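Local coordinates for chitinase A (Cycas revoluta, PDB 4MNK), which probably hydrolyses chitin as a family 18 glycoside hydrolase (class V chitinase), and is seen here with chitin oligosaccharide bound, at residues Y121-V132 / L166-P176; T202-D210 / D287-A295. All coordinates share one frame; numbering follows the deposited sequence.

Interaction 1 (Y121-V132 / L166-P176); sequences YPEPQLEMENFV and LFPWEVVTEYP. With NAG (2-acetamido-2-deoxy-beta-D-glucopyranose), chain C.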
loop_
_atom_site.group_PDB
_atom_site.type_symbol
_atom_site.label_atom_id
_atom_site.label_comp_id
_atom_site.label_asym_id
_atom_site.label_seq_id
_atom_site.Cartn_x
_atom_site.Cartn_y
_atom_site.Cartn_z
ATOM N N TYR A 121 -13.121 0.059 -2.662
ATOM C CA TYR A 121 -12.808 -1.326 -3.040
ATOM C C TYR A 121 -13.789 -1.796 -4.118
ATOM O O TYR A 121 -14.865 -1.208 -4.266
ATOM C CB TYR A 121 -12.923 -2.252 -1.820
ATOM C CG TYR A 121 -12.028 -1.853 -0.676
ATOM C CD1 TYR A 121 -10.716 -2.318 -0.595
ATOM C CD2 TYR A 121 -12.487 -0.991 0.317
ATOM C CE1 TYR A 121 -9.887 -1.938 0.455
ATOM C CE2 TYR A 121 -11.670 -0.601 1.362
ATOM C CZ TYR A 121 -10.375 -1.076 1.427
ATOM O OH TYR A 121 -9.573 -0.687 2.471
ATOM N N PRO A 122 -13.428 -2.855 -4.873
ATOM C CA PRO A 122 -14.343 -3.422 -5.869
ATOM C C PRO A 122 -15.466 -4.238 -5.220
ATOM O O PRO A 122 -15.503 -5.468 -5.327
ATOM C CB PRO A 122 -13.430 -4.302 -6.726
ATOM C CG PRO A 122 -12.307 -4.674 -5.816
ATOM C CD PRO A 122 -12.093 -3.483 -4.935
ATOM N N GLU A 123 -16.368 -3.530 -4.546
ATOM C CA GLU A 123 -17.526 -4.124 -3.892
ATOM C C GLU A 123 -18.694 -3.144 -4.021
ATOM O O GLU A 123 -18.470 -1.935 -4.096
ATOM C CB GLU A 123 -17.216 -4.462 -2.422
ATOM C CG GLU A 123 -16.802 -3.284 -1.533
ATOM C CD GLU A 123 -17.985 -2.517 -0.962
ATOM O OE1 GLU A 123 -19.103 -3.074 -0.922
ATOM O OE2 GLU A 123 -17.792 -1.353 -0.549
ATOM N N PRO A 124 -19.945 -3.649 -4.050
ATOM C CA PRO A 124 -20.397 -5.042 -3.939
ATOM C C PRO A 124 -20.180 -5.873 -5.214
ATOM O O PRO A 124 -19.350 -5.513 -6.053
ATOM C CB PRO A 124 -21.886 -4.896 -3.612
ATOM C CG PRO A 124 -22.272 -3.612 -4.222
ATOM C CD PRO A 124 -21.083 -2.710 -4.083
ATOM N N GLN A 125 -20.916 -6.977 -5.349
ATOM C CA GLN A 125 -20.676 -7.945 -6.426
ATOM C C GLN A 125 -20.614 -7.325 -7.826
ATOM O O GLN A 125 -19.729 -7.667 -8.612
ATOM C CB GLN A 125 -21.699 -9.088 -6.376
ATOM C CG GLN A 125 -21.459 -10.217 -7.384
ATOM C CD GLN A 125 -20.094 -10.882 -7.246
ATOM O OE1 GLN A 125 -19.585 -11.076 -6.140
ATOM N NE2 GLN A 125 -19.502 -11.248 -8.378
ATOM N N LEU A 126 -21.544 -6.419 -8.133
ATOM C CA LEU A 126 -21.544 -5.737 -9.428
ATOM C C LEU A 126 -20.210 -5.048 -9.703
ATOM O O LEU A 126 -19.680 -5.123 -10.814
ATOM C CB LEU A 126 -22.693 -4.723 -9.526
ATOM C CG LEU A 126 -22.713 -3.849 -10.789
ATOM C CD1 LEU A 126 -22.849 -4.691 -12.058
ATOM C CD2 LEU A 126 -23.812 -2.805 -10.714
ATOM N N GLU A 127 -19.671 -4.387 -8.685
ATOM C CA GLU A 127 -18.412 -3.670 -8.827
ATOM C C GLU A 127 -17.222 -4.601 -9.031
ATOM O O GLU A 127 -16.315 -4.278 -9.798
ATOM C CB GLU A 127 -18.191 -2.704 -7.660
ATOM C CG GLU A 127 -19.249 -1.601 -7.572
ATOM C CD GLU A 127 -19.497 -0.891 -8.902
ATOM O OE1 GLU A 127 -18.540 -0.698 -9.682
ATOM O OE2 GLU A 127 -20.657 -0.514 -9.163
ATOM N N MET A 128 -17.233 -5.759 -8.373
ATOM C CA MET A 128 -16.207 -6.770 -8.623
ATOM C C MET A 128 -16.306 -7.304 -10.054
ATOM O O MET A 128 -15.295 -7.414 -10.745
ATOM C CB MET A 128 -16.286 -7.916 -7.609
ATOM C CG MET A 128 -15.180 -8.969 -7.763
ATOM S SD MET A 128 -13.505 -8.319 -7.556
ATOM C CE MET A 128 -13.410 -8.201 -5.772
ATOM N N GLU A 129 -17.527 -7.612 -10.491
ATOM C CA GLU A 129 -17.768 -8.114 -11.845
ATOM C C GLU A 129 -17.251 -7.154 -12.913
ATOM O O GLU A 129 -16.616 -7.572 -13.884
ATOM C CB GLU A 129 -19.260 -8.383 -12.060
ATOM C CG GLU A 129 -19.782 -9.616 -11.337
ATOM C CD GLU A 129 -21.301 -9.713 -11.319
ATOM O OE1 GLU A 129 -21.984 -8.813 -11.856
ATOM O OE2 GLU A 129 -21.817 -10.701 -10.754
ATOM N N ASN A 130 -17.515 -5.864 -12.728
ATOM C CA ASN A 130 -17.074 -4.865 -13.694
ATOM C C ASN A 130 -15.571 -4.596 -13.626
ATOM O O ASN A 130 -14.943 -4.306 -14.646
ATOM C CB ASN A 130 -17.883 -3.576 -13.552
ATOM C CG ASN A 130 -19.335 -3.743 -13.985
ATOM O OD1 ASN A 130 -19.709 -4.744 -14.603
ATOM N ND2 ASN A 130 -20.157 -2.752 -13.669
ATOM N N PHE A 131 -15.001 -4.700 -12.426
ATOM C CA PHE A 131 -13.553 -4.578 -12.238
ATOM C C PHE A 131 -12.826 -5.725 -12.940
ATOM O O PHE A 131 -11.785 -5.514 -13.560
ATOM C CB PHE A 131 -13.215 -4.536 -10.743
ATOM C CG PHE A 131 -11.786 -4.151 -10.429
ATOM C CD1 PHE A 131 -11.101 -4.808 -9.414
ATOM C CD2 PHE A 131 -11.135 -3.126 -11.117
ATOM C CE1 PHE A 131 -9.790 -4.460 -9.085
ATOM C CE2 PHE A 131 -9.818 -2.775 -10.797
ATOM C CZ PHE A 131 -9.149 -3.445 -9.778
ATOM N N VAL A 132 -13.396 -6.928 -12.856
ATOM C CA VAL A 132 -12.905 -8.091 -13.603
ATOM C C VAL A 132 -12.801 -7.784 -15.105
ATOM O O VAL A 132 -11.800 -8.120 -15.738
ATOM C CB VAL A 132 -13.787 -9.348 -13.334
ATOM C CG1 VAL A 132 -13.625 -10.407 -14.427
ATOM C CG2 VAL A 132 -13.474 -9.935 -11.964
ATOM N N LEU A 166 -14.526 -9.511 0.919
ATOM C CA LEU A 166 -15.040 -8.167 1.132
ATOM C C LEU A 166 -16.497 -8.280 1.573
ATOM O O LEU A 166 -17.377 -8.441 0.732
ATOM C CB LEU A 166 -14.936 -7.335 -0.156
ATOM C CG LEU A 166 -13.543 -7.080 -0.742
ATOM C CD1 LEU A 166 -13.632 -6.579 -2.177
ATOM C CD2 LEU A 166 -12.765 -6.093 0.119
ATOM N N PHE A 167 -16.777 -8.228 2.876
ATOM C CA PHE A 167 -15.798 -8.095 3.955
ATOM C C PHE A 167 -15.964 -9.305 4.899
ATOM O O PHE A 167 -17.008 -9.958 4.855
ATOM C CB PHE A 167 -16.010 -6.750 4.658
ATOM C CG PHE A 167 -15.733 -5.566 3.769
ATOM C CD1 PHE A 167 -16.739 -5.021 2.974
ATOM C CD2 PHE A 167 -14.457 -5.017 3.703
ATOM C CE1 PHE A 167 -16.479 -3.938 2.134
ATOM C CE2 PHE A 167 -14.186 -3.934 2.867
ATOM C CZ PHE A 167 -15.202 -3.393 2.083
ATOM N N PRO A 168 -14.947 -9.609 5.735
ATOM C CA PRO A 168 -14.986 -10.834 6.552
ATOM C C PRO A 168 -16.178 -10.967 7.507
ATOM O O PRO A 168 -16.591 -12.090 7.806
ATOM C CB PRO A 168 -13.669 -10.777 7.342
ATOM C CG PRO A 168 -13.219 -9.358 7.256
ATOM C CD PRO A 168 -13.676 -8.884 5.919
ATOM N N TRP A 169 -16.721 -9.844 7.973
ATOM C CA TRP A 169 -17.893 -9.855 8.864
ATOM C C TRP A 169 -19.227 -9.920 8.113
ATOM O O TRP A 169 -20.252 -10.304 8.687
ATOM C CB TRP A 169 -17.863 -8.654 9.815
ATOM C CG TRP A 169 -17.954 -7.317 9.133
ATOM C CD1 TRP A 169 -19.093 -6.613 8.861
ATOM C CD2 TRP A 169 -16.865 -6.524 8.642
ATOM N NE1 TRP A 169 -18.781 -5.432 8.230
ATOM C CE2 TRP A 169 -17.421 -5.351 8.084
ATOM C CE3 TRP A 169 -15.473 -6.690 8.621
ATOM C CZ2 TRP A 169 -16.634 -4.348 7.507
ATOM C CZ3 TRP A 169 -14.690 -5.691 8.048
ATOM C CH2 TRP A 169 -15.276 -4.535 7.499
ATOM N N GLU A 170 -19.205 -9.537 6.836
ATOM C CA GLU A 170 -20.381 -9.577 5.968
ATOM C C GLU A 170 -19.910 -9.647 4.519
ATOM O O GLU A 170 -19.579 -8.625 3.911
ATOM C CB GLU A 170 -21.272 -8.350 6.204
ATOM C CG GLU A 170 -22.662 -8.445 5.580
ATOM C CD GLU A 170 -23.669 -7.517 6.239
ATOM O OE1 GLU A 170 -24.646 -8.026 6.828
ATOM O OE2 GLU A 170 -23.487 -6.283 6.179
ATOM N N VAL A 171 -19.862 -10.864 3.982
ATOM C CA VAL A 171 -19.297 -11.108 2.654
ATOM C C VAL A 171 -20.278 -10.715 1.552
ATOM O O VAL A 171 -21.342 -11.323 1.408
ATOM C CB VAL A 171 -18.847 -12.583 2.472
ATOM C CG1 VAL A 171 -18.234 -12.795 1.090
ATOM C CG2 VAL A 171 -17.852 -12.987 3.556
ATOM N N VAL A 172 -19.911 -9.691 0.786
ATOM C CA VAL A 172 -20.710 -9.255 -0.362
ATOM C C VAL A 172 -20.055 -9.679 -1.676
ATOM O O VAL A 172 -20.735 -9.902 -2.681
ATOM C CB VAL A 172 -21.013 -7.725 -0.340
ATOM C CG1 VAL A 172 -21.655 -7.329 0.977
ATOM C CG2 VAL A 172 -19.762 -6.885 -0.597
ATOM N N THR A 173 -18.726 -9.780 -1.648
ATOM C CA THR A 173 -17.932 -10.296 -2.758
ATOM C C THR A 173 -16.562 -10.723 -2.222
ATOM O O THR A 173 -16.309 -10.649 -1.016
ATOM C CB THR A 173 -17.813 -9.271 -3.933
ATOM O OG1 THR A 173 -17.236 -9.911 -5.078
ATOM C CG2 THR A 173 -16.980 -8.050 -3.540
ATOM N N GLU A 174 -15.693 -11.188 -3.113
ATOM C CA GLU A 174 -14.349 -11.604 -2.731
ATOM C C GLU A 174 -13.420 -11.490 -3.926
ATOM O O GLU A 174 -13.874 -11.497 -5.069
ATOM C CB GLU A 174 -14.354 -13.036 -2.181
ATOM C CG GLU A 174 -14.770 -14.112 -3.173
ATOM C CD GLU A 174 -15.007 -15.444 -2.497
ATOM O OE1 GLU A 174 -16.049 -15.591 -1.825
ATOM O OE2 GLU A 174 -14.149 -16.339 -2.639
ATOM N N TYR A 175 -12.122 -11.386 -3.664
ATOM C CA TYR A 175 -11.143 -11.313 -4.740
ATOM C C TYR A 175 -11.023 -12.661 -5.444
ATOM O O TYR A 175 -10.820 -13.688 -4.788
ATOM C CB TYR A 175 -9.780 -10.873 -4.208
ATOM C CG TYR A 175 -9.738 -9.445 -3.720
ATOM C CD1 TYR A 175 -9.838 -9.153 -2.362
ATOM C CD2 TYR A 175 -9.593 -8.384 -4.616
ATOM C CE1 TYR A 175 -9.799 -7.839 -1.901
ATOM C CE2 TYR A 175 -9.553 -7.063 -4.168
ATOM C CZ TYR A 175 -9.653 -6.797 -2.807
ATOM O OH TYR A 175 -9.606 -5.499 -2.345
ATOM N N PRO A 176 -11.163 -12.665 -6.782
ATOM C CA PRO A 176 -11.025 -13.915 -7.531
ATOM C C PRO A 176 -9.543 -14.254 -7.713
ATOM O O PRO A 176 -8.885 -13.711 -8.603
ATOM C CB PRO A 176 -11.709 -13.601 -8.866
ATOM C CG PRO A 176 -11.579 -12.115 -9.028
ATOM C CD PRO A 176 -11.534 -11.525 -7.644
HETATM C C1 NAG C . -15.153 -3.557 12.112
HETATM C C2 NAG C . -15.904 -2.391 11.470
HETATM C C3 NAG C . -15.089 -1.727 10.355
HETATM C C4 NAG C . -13.614 -1.517 10.709
HETATM C C5 NAG C . -13.055 -2.793 11.353
HETATM C C6 NAG C . -11.600 -2.673 11.799
HETATM C C7 NAG C . -18.333 -2.706 11.554
HETATM C C8 NAG C . -19.538 -3.257 10.853
HETATM N N2 NAG C . -17.166 -2.864 10.929
HETATM O O1 NAG C . -15.837 -3.981 13.270
HETATM O O3 NAG C . -15.681 -0.496 10.001
HETATM O O4 NAG C . -12.933 -1.236 9.503
HETATM O O5 NAG C . -13.844 -3.159 12.471
HETATM O O6 NAG C . -11.469 -1.703 12.816
HETATM O O7 NAG C . -18.457 -2.144 12.642
HETATM O O HOH W 1 -23.193 -8.005 -3.655
#
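Thr-173 OG1 donates a hydrogen bond to Gln-125 OE1 at 2.8 Å. The hydroxyl comes from above the amide plane, 46° out of it. Thr-173 holds OG1 anti to its backbone N (chi1 -170°), which puts CG2 between the backbone N and the carbonyl carbon, 3.5 Å from Pro-122 O. Gln-125 bends at chi2 to bring its amide across the threonine. A water also joins Gln-125 N to Val-172 O.

Next to this bond Met-128 is buried. Its chain bends twice, so that CE lies 3.4 Å from Glu-174 O and 4.0 Å from Leu-166 CD1. Met-128 SD lies against the ring of Pro-176, 3.8 Å from CD.

Toward the turn of the hairpin Phe-167 points its edge at the face of Tyr-121. The stack is offset edge-to-face, with planes at 89° and centroids 5.8 Å apart. Glu-123 crosses the same phenylalanine at its edge, Glu-123 CD 3.7 Å from Phe-167 CE1. The OH of Tyr-175 bonds to Tyr-161 N of strand 155-161.

Residues 166-176 form a short hairpin with a classic beta bulge at Val-172 and Thr-173. A type I turn at its end carries Trp-169, which lays one ring face over a bound NAG. The base of this sugar-binding hairpin is thus joined to the start of helix 125-149 mainly by apolar packing, with one direct side-chain hydrogen bond and a water bridge at its polar edge.

Interaction 2 (T202-D210 / D287-A295); sequences TGAPAALRD and DTTTVSAYA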
loop_
_atom_site.group_PDB
_atom_site.type_symbol
_atom_site.label_atom_id
_atom_site.label_comp_id
_atom_site.label_asym_id
_atom_site.label_seq_id
_atom_site.Cartn_x
_atom_site.Cartn_y
_atom_site.Cartn_z
ATOM N N THR A 202 -7.571 2.167 22.493
ATOM C CA THR A 202 -6.296 2.012 21.784
ATOM C C THR A 202 -6.105 0.565 21.352
ATOM O O THR A 202 -6.585 -0.362 22.013
ATOM C CB THR A 202 -5.084 2.443 22.635
ATOM O OG1 THR A 202 -4.958 1.580 23.773
ATOM C CG2 THR A 202 -5.222 3.895 23.092
ATOM N N GLY A 203 -5.409 0.382 20.237
ATOM C CA GLY A 203 -5.140 -0.944 19.691
ATOM C C GLY A 203 -3.953 -0.919 18.749
ATOM O O GLY A 203 -3.403 0.147 18.461
ATOM N N ALA A 204 -3.563 -2.098 18.273
ATOM C CA ALA A 204 -2.444 -2.241 17.345
ATOM C C ALA A 204 -2.957 -2.145 15.906
ATOM O O ALA A 204 -3.600 -3.077 15.417
ATOM C CB ALA A 204 -1.729 -3.563 17.582
ATOM N N PRO A 205 -2.674 -1.018 15.219
ATOM C CA PRO A 205 -3.285 -0.756 13.909
ATOM C C PRO A 205 -2.881 -1.734 12.806
ATOM O O PRO A 205 -3.598 -1.868 11.814
ATOM C CB PRO A 205 -2.803 0.659 13.568
ATOM C CG PRO A 205 -2.365 1.248 14.861
ATOM C CD PRO A 205 -1.836 0.112 15.661
ATOM N N ALA A 206 -1.748 -2.412 12.971
ATOM C CA ALA A 206 -1.279 -3.354 11.960
ATOM C C ALA A 206 -0.826 -4.685 12.568
ATOM O O ALA A 206 0.092 -5.335 12.064
ATOM C CB ALA A 206 -0.179 -2.723 11.105
ATOM N N ALA A 207 -1.499 -5.093 13.642
ATOM C CA ALA A 207 -1.193 -6.342 14.338
ATOM C C ALA A 207 -0.935 -7.503 13.379
ATOM O O ALA A 207 -1.753 -7.783 12.497
ATOM C CB ALA A 207 -2.322 -6.695 15.294
ATOM N N LEU A 208 0.203 -8.170 13.551
ATOM C CA LEU A 208 0.501 -9.382 12.790
ATOM C C LEU A 208 -0.434 -10.519 13.197
ATOM O O LEU A 208 -0.944 -11.253 12.349
ATOM C CB LEU A 208 1.961 -9.806 12.977
ATOM C CG LEU A 208 2.407 -11.090 12.266
ATOM C CD1 LEU A 208 2.175 -11.012 10.756
ATOM C CD2 LEU A 208 3.861 -11.380 12.574
ATOM N N ARG A 209 -0.638 -10.662 14.501
ATOM C CA ARG A 209 -1.562 -11.658 15.034
ATOM C C ARG A 209 -2.177 -11.157 16.337
ATOM O O ARG A 209 -1.786 -10.109 16.858
ATOM C CB ARG A 209 -0.901 -13.044 15.186
ATOM C CG ARG A 209 0.440 -13.061 15.907
ATOM C CD ARG A 209 0.977 -14.485 16.073
ATOM N NE ARG A 209 1.344 -15.126 14.808
ATOM C CZ ARG A 209 2.536 -15.033 14.221
ATOM N NH1 ARG A 209 3.508 -14.311 14.767
ATOM N NH2 ARG A 209 2.756 -15.661 13.073
ATOM N N ASP A 210 -3.168 -11.895 16.829
ATOM C CA ASP A 210 -3.850 -11.587 18.078
ATOM C C ASP A 210 -4.601 -12.829 18.547
ATOM O O ASP A 210 -4.981 -13.677 17.738
ATOM C CB ASP A 210 -4.824 -10.419 17.892
ATOM C CG ASP A 210 -5.322 -9.847 19.211
ATOM O OD1 ASP A 210 -5.637 -10.626 20.139
ATOM O OD2 ASP A 210 -5.409 -8.608 19.318
ATOM N N ASP A 287 4.879 -4.616 21.885
ATOM C CA ASP A 287 3.813 -5.532 22.262
ATOM C C ASP A 287 3.980 -6.871 21.560
ATOM O O ASP A 287 3.670 -7.007 20.373
ATOM C CB ASP A 287 2.439 -4.938 21.948
ATOM C CG ASP A 287 1.319 -5.741 22.562
ATOM O OD1 ASP A 287 1.229 -5.763 23.809
ATOM O OD2 ASP A 287 0.539 -6.357 21.808
ATOM N N THR A 288 4.453 -7.866 22.302
ATOM C CA THR A 288 4.724 -9.170 21.714
ATOM C C THR A 288 3.455 -9.917 21.296
ATOM O O THR A 288 3.477 -10.698 20.346
ATOM C CB THR A 288 5.623 -10.035 22.624
ATOM O OG1 THR A 288 6.056 -11.189 21.898
ATOM C CG2 THR A 288 4.901 -10.472 23.899
ATOM N N THR A 289 2.356 -9.650 21.999
ATOM C CA THR A 289 1.063 -10.280 21.731
ATOM C C THR A 289 0.588 -10.013 20.297
ATOM O O THR A 289 0.105 -10.922 19.618
ATOM C CB THR A 289 -0.004 -9.816 22.766
ATOM O OG1 THR A 289 0.425 -10.173 24.088
ATOM C CG2 THR A 289 -1.367 -10.451 22.494
ATOM N N THR A 290 0.749 -8.773 19.840
ATOM C CA THR A 290 0.289 -8.372 18.508
ATOM C C THR A 290 1.408 -8.258 17.474
ATOM O O THR A 290 1.133 -8.191 16.273
ATOM C CB THR A 290 -0.470 -7.033 18.554
ATOM O OG1 THR A 290 0.353 -6.034 19.170
ATOM C CG2 THR A 290 -1.771 -7.177 19.331
ATOM N N VAL A 291 2.656 -8.264 17.946
ATOM C CA VAL A 291 3.840 -7.966 17.122
ATOM C C VAL A 291 3.703 -6.543 16.570
ATOM O O VAL A 291 3.439 -6.327 15.381
ATOM C CB VAL A 291 4.092 -9.023 16.007
ATOM C CG1 VAL A 291 5.415 -8.762 15.309
ATOM C CG2 VAL A 291 4.069 -10.441 16.584
ATOM N N SER A 292 3.856 -5.580 17.472
ATOM C CA SER A 292 3.658 -4.173 17.161
ATOM C C SER A 292 4.313 -3.327 18.238
ATOM O O SER A 292 4.813 -3.852 19.235
ATOM C CB SER A 292 2.164 -3.846 17.085
ATOM O OG SER A 292 1.586 -3.789 18.376
ATOM N N ALA A 293 4.305 -2.015 18.035
ATOM C CA ALA A 293 4.818 -1.083 19.022
ATOM C C ALA A 293 3.786 -0.015 19.323
ATOM O O ALA A 293 2.876 0.237 18.527
ATOM C CB ALA A 293 6.106 -0.440 18.527
ATOM N N TYR A 294 3.929 0.608 20.483
ATOM C CA TYR A 294 3.196 1.823 20.772
ATOM C C TYR A 294 4.039 2.769 21.603
ATOM O O TYR A 294 5.020 2.360 22.226
ATOM C CB TYR A 294 1.829 1.543 21.413
ATOM C CG TYR A 294 1.824 0.781 22.721
ATOM C CD1 TYR A 294 1.801 1.454 23.942
ATOM C CD2 TYR A 294 1.779 -0.613 22.738
ATOM C CE1 TYR A 294 1.766 0.756 25.152
ATOM C CE2 TYR A 294 1.743 -1.321 23.940
ATOM C CZ TYR A 294 1.738 -0.630 25.138
ATOM O OH TYR A 294 1.703 -1.330 26.324
ATOM N N ALA A 295 3.669 4.043 21.579
ATOM C CA ALA A 295 4.372 5.060 22.339
ATOM C C ALA A 295 3.366 6.045 22.895
ATOM O O ALA A 295 2.354 6.339 22.256
ATOM C CB ALA A 295 5.402 5.768 21.472
#
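Thr-290 has more surface buried in this contact than any other residue, and both its backbone and its side chain are used. Its carbonyl O accepts a hydrogen bond from Leu-208 N at 2.9 Å. The N-H comes in nearly in line with the C=O, although the angle at the hydrogen is only 132°. Thr-290 CA returns a CA-H...O contact to Arg-209 O at 3.2 Å. The two segments thus meet along the backbone of Thr-290, through one hydrogen bond and one weaker CA-H...O contact. Thr-290 CB also packs on Ala-207 CB at 3.8 Å, and CG2 runs alongside the side chain of Asp-210.

The hydroxyl of Thr-290 turns back into its own segment. With chi1 at 55°, OG1 sits between the backbone N and the carbonyl carbon, and it donates to the anti lone pair of Asp-287 OD2 at 2.7 Å. The same oxygen takes the N-H of Thr-290 from above the carboxylate plane, which makes an Asx motif. Ala-204 closes over this polar cluster. Its CB is 3.4 Å from Ser-292 OG and 3.6 Å from Thr-290 OG1.

Val-291 is the second main residue. It lies side by side with Leu-208, their CB atoms 3.8 Å apart and both side chains pointing the same way. Leu-208 also touches Tyr-316 of helix 307-319, and Val-291 touches Leu-312 of that helix. Val-291 has a positive phi of 60°, in keeping with the first position of a G1 beta bulge; Val-291 and Ser-292 both face Asp-287. The turn between strands 283-287 and 292-297 is thus a bulged hairpin end. It belongs to the alpha+beta insertion that class V chitinases carry on the family 18 barrel, and here it docks on the loop after barrel strand 186-190.

The two contacts come in series along the chain: interaction 1 closes before interaction 2 opens. Their centres are about 28 Å apart, and their nearest atoms about 11 Å apart. All four segments lie within the family 18 range; 287-295 belongs to the insertion on the barrel. Interaction 1 joins the start of helix 125-149, just after strand 114-119, to the hairpin that follows strand 155-161. It holds a hairpin whose Trp-169 contacts sugar. Interaction 2 holds the inserted strands 283-287 and 292-297 against the loop after strand 186-190, with the side chain of Ala-207 about 10 Å from a bound NAG. Both contacts thus tie down elements that follow barrel strands.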